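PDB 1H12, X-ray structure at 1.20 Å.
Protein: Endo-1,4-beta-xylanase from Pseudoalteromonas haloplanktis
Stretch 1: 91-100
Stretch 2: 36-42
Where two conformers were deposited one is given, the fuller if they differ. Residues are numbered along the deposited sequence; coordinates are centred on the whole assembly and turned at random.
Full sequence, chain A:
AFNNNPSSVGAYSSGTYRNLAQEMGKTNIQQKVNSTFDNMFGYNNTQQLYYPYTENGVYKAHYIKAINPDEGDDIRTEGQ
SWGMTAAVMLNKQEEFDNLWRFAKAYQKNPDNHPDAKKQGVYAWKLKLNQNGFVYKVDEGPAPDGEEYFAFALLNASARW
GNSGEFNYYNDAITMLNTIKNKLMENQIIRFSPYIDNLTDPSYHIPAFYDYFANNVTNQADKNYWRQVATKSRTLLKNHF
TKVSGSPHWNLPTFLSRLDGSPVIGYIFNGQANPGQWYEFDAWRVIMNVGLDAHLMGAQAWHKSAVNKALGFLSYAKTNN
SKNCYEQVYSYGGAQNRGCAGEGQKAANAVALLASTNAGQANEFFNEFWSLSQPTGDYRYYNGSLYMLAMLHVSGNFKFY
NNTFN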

# COMPACT_ATOMS: atom_id res chain seq x y z
N ASN A 91 -17.45 -2.50 3.38
CA ASN A 91 -18.37 -3.31 4.22
C ASN A 91 -18.59 -4.71 3.62
O ASN A 91 -19.68 -5.25 3.70
CB ASN A 91 -19.69 -2.61 4.51
CG ASN A 91 -20.08 -2.65 5.98
OD1 ASN A 91 -19.26 -2.91 6.85
ND2 ASN A 91 -21.38 -2.38 6.23
N LYS A 92 -17.53 -5.29 3.05
CA LYS A 92 -17.60 -6.57 2.35
C LYS A 92 -17.02 -7.68 3.23
O LYS A 92 -15.88 -8.11 3.09
CB LYS A 92 -16.87 -6.48 1.02
CG LYS A 92 -17.39 -5.38 0.11
CD LYS A 92 -18.76 -5.69 -0.44
CE LYS A 92 -19.22 -4.65 -1.41
NZ LYS A 92 -20.50 -5.06 -2.02
N GLN A 93 -17.86 -8.14 4.18
CA GLN A 93 -17.34 -8.98 5.23
C GLN A 93 -16.95 -10.38 4.82
O GLN A 93 -15.92 -10.90 5.27
CB GLN A 93 -18.34 -9.00 6.40
CG GLN A 93 -17.78 -9.69 7.64
CD GLN A 93 -18.70 -9.66 8.81
OE1 GLN A 93 -19.93 -9.35 8.64
NE2 GLN A 93 -18.19 -9.98 9.98
N GLU A 94 -17.74 -11.01 3.97
CA GLU A 94 -17.42 -12.35 3.53
C GLU A 94 -16.07 -12.36 2.82
O GLU A 94 -15.25 -13.27 3.03
CB GLU A 94 -18.50 -12.91 2.59
N GLU A 95 -15.89 -11.42 1.92
CA GLU A 95 -14.62 -11.31 1.17
C GLU A 95 -13.47 -11.11 2.13
O GLU A 95 -12.41 -11.75 1.98
CB GLU A 95 -14.72 -10.19 0.14
CG GLU A 95 -15.67 -10.44 -1.03
CD GLU A 95 -17.12 -10.14 -0.73
OE1 GLU A 95 -17.56 -9.77 0.37
OE2 GLU A 95 -17.86 -10.20 -1.73
N PHE A 96 -13.63 -10.20 3.08
CA PHE A 96 -12.61 -9.96 4.09
C PHE A 96 -12.27 -11.26 4.81
O PHE A 96 -11.08 -11.63 4.94
CB PHE A 96 -13.10 -8.92 5.08
CG PHE A 96 -12.07 -8.52 6.10
CD1 PHE A 96 -11.76 -9.34 7.17
CD2 PHE A 96 -11.44 -7.30 5.98
CE1 PHE A 96 -10.78 -8.97 8.06
CE2 PHE A 96 -10.51 -6.91 6.90
CZ PHE A 96 -10.17 -7.75 7.94
N ASP A 97 -13.28 -11.94 5.30
CA ASP A 97 -13.08 -13.12 6.12
C ASP A 97 -12.42 -14.24 5.33
O ASP A 97 -11.58 -14.96 5.84
CB ASP A 97 -14.40 -13.59 6.70
CG ASP A 97 -14.91 -12.73 7.82
OD1 ASP A 97 -14.22 -11.77 8.22
OD2 ASP A 97 -16.04 -12.98 8.32
N ASN A 98 -12.80 -14.39 4.07
CA ASN A 98 -12.22 -15.42 3.25
C ASN A 98 -10.74 -15.19 2.99
O ASN A 98 -9.93 -16.12 2.95
CB ASN A 98 -12.99 -15.60 1.93
CG ASN A 98 -14.39 -16.17 2.10
OD1 ASN A 98 -14.68 -16.80 3.13
ND2 ASN A 98 -15.22 -15.97 1.09
N LEU A 99 -10.38 -13.91 2.77
CA LEU A 99 -8.97 -13.55 2.60
C LEU A 99 -8.20 -13.71 3.90
O LEU A 99 -7.06 -14.20 3.90
CB LEU A 99 -8.84 -12.10 2.11
CG LEU A 99 -9.32 -11.83 0.68
CD1 LEU A 99 -9.21 -10.34 0.42
CD2 LEU A 99 -8.52 -12.61 -0.35
N TRP A 100 -8.75 -13.27 5.02
CA TRP A 100 -8.03 -13.36 6.30
C TRP A 100 -7.85 -14.82 6.72
O TRP A 100 -6.79 -15.21 7.19
CB TRP A 100 -8.73 -12.53 7.38
CG TRP A 100 -8.08 -12.59 8.71
CD1 TRP A 100 -8.68 -12.90 9.87
CD2 TRP A 100 -6.67 -12.41 9.02
NE1 TRP A 100 -7.77 -12.94 10.89
CE2 TRP A 100 -6.53 -12.64 10.39
CE3 TRP A 100 -5.51 -12.08 8.29
CZ2 TRP A 100 -5.27 -12.63 11.01
CZ3 TRP A 100 -4.30 -12.05 8.91
CH2 TRP A 100 -4.17 -12.33 10.26
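Stretch 2 (36-42) TFDNMFG

No hydrogen bond joins the two stretches; the contact rests largely on the aliphatic stems of two charged residues, Lys 92 and Glu 95, which pack against phenylalanine rings, with Leu 99 adding an apolar contact. In stretch 2, Thr 36 to Met 40 are the last assigned residues of a helix that begins earlier in the chain, with Phe 41 the first residue to leave helical phi/psi (-103/9), and Gly 42 follows in an extended conformation (-103/159). In stretch 1, Lys 92 is the N-cap residue, right before a helix that runs from Gln 93 through Trp 100 and on beyond the stretch. The two run in the same sense along the contact: Lys 92 lies nearest Phe 37, CA to CA 9.4 Å, and Glu 95 nearest Phe 41, CA to CA 7.9 Å.

Phe 37 (chi1 t) presents one face of its ring to Lys 92, whose CG stands 3.8 Å from the ring centroid and 27° off the normal, a CH-pi contact over the face; Glu 95 CG meets the edge of the same ring, 4.1 Å from Phe 37 CZ. Glu 95 CG also lies 3.7 Å from Phe 41 CD2, so this methylene touches both rings. One turn on, Leu 99 CD1 approaches the edge of Phe 41, 4.1 Å from CE2. At the periphery, Lys 92 NZ and Asp 38 OD1 are 4.2 Å apart, opposite charges near each other but beyond salt-bridge range. The joint buried surface is a modest 241 Å².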

# COMPACT_ATOMS: atom_id res chain seq x y z
N THR A 36 -15.87 -1.36 -9.43
CA THR A 36 -14.46 -1.71 -9.36
C THR A 36 -14.33 -2.90 -8.38
O THR A 36 -13.67 -3.90 -8.70
CB THR A 36 -13.65 -0.54 -8.93
OG1 THR A 36 -13.72 0.52 -9.94
CG2 THR A 36 -12.21 -0.86 -8.75
N PHE A 37 -14.91 -2.79 -7.19
CA PHE A 37 -14.83 -3.88 -6.25
C PHE A 37 -15.51 -5.11 -6.82
O PHE A 37 -14.97 -6.23 -6.78
CB PHE A 37 -15.44 -3.50 -4.89
CG PHE A 37 -15.27 -4.56 -3.86
CD1 PHE A 37 -16.14 -5.64 -3.76
CD2 PHE A 37 -14.20 -4.51 -2.98
CE1 PHE A 37 -15.90 -6.66 -2.84
CE2 PHE A 37 -13.98 -5.48 -2.05
CZ PHE A 37 -14.82 -6.57 -1.97
N ASP A 38 -16.69 -4.96 -7.38
CA ASP A 38 -17.44 -6.12 -7.86
C ASP A 38 -16.72 -6.86 -8.93
O ASP A 38 -16.78 -8.08 -9.02
CB ASP A 38 -18.80 -5.68 -8.38
CG ASP A 38 -19.76 -5.27 -7.25
OD1 ASP A 38 -19.44 -5.49 -6.07
OD2 ASP A 38 -20.79 -4.63 -7.57
N ASN A 39 -16.03 -6.12 -9.80
CA ASN A 39 -15.30 -6.79 -10.87
C ASN A 39 -14.01 -7.43 -10.39
O ASN A 39 -13.61 -8.50 -10.86
CB ASN A 39 -14.96 -5.79 -11.99
CG ASN A 39 -16.15 -5.30 -12.74
OD1 ASN A 39 -17.16 -5.95 -12.78
ND2 ASN A 39 -16.01 -4.09 -13.38
N MET A 40 -13.33 -6.79 -9.43
CA MET A 40 -12.11 -7.38 -8.86
C MET A 40 -12.43 -8.65 -8.06
O MET A 40 -11.62 -9.57 -8.02
CB MET A 40 -11.40 -6.35 -8.03
CG MET A 40 -10.15 -6.89 -7.31
SD MET A 40 -9.30 -5.54 -6.47
CE MET A 40 -8.26 -6.46 -5.36
N PHE A 41 -13.58 -8.67 -7.39
CA PHE A 41 -14.00 -9.73 -6.50
C PHE A 41 -15.04 -10.67 -7.14
O PHE A 41 -15.51 -11.55 -6.49
CB PHE A 41 -14.46 -9.18 -5.17
CG PHE A 41 -13.30 -8.69 -4.30
CD1 PHE A 41 -12.70 -7.47 -4.55
CD2 PHE A 41 -12.84 -9.45 -3.25
CE1 PHE A 41 -11.67 -7.04 -3.77
CE2 PHE A 41 -11.81 -9.01 -2.46
CZ PHE A 41 -11.21 -7.85 -2.70
N GLY A 42 -15.29 -10.53 -8.41
CA GLY A 42 -16.27 -11.35 -9.11
C GLY A 42 -15.58 -12.41 -9.92
O GLY A 42 -14.42 -12.30 -10.30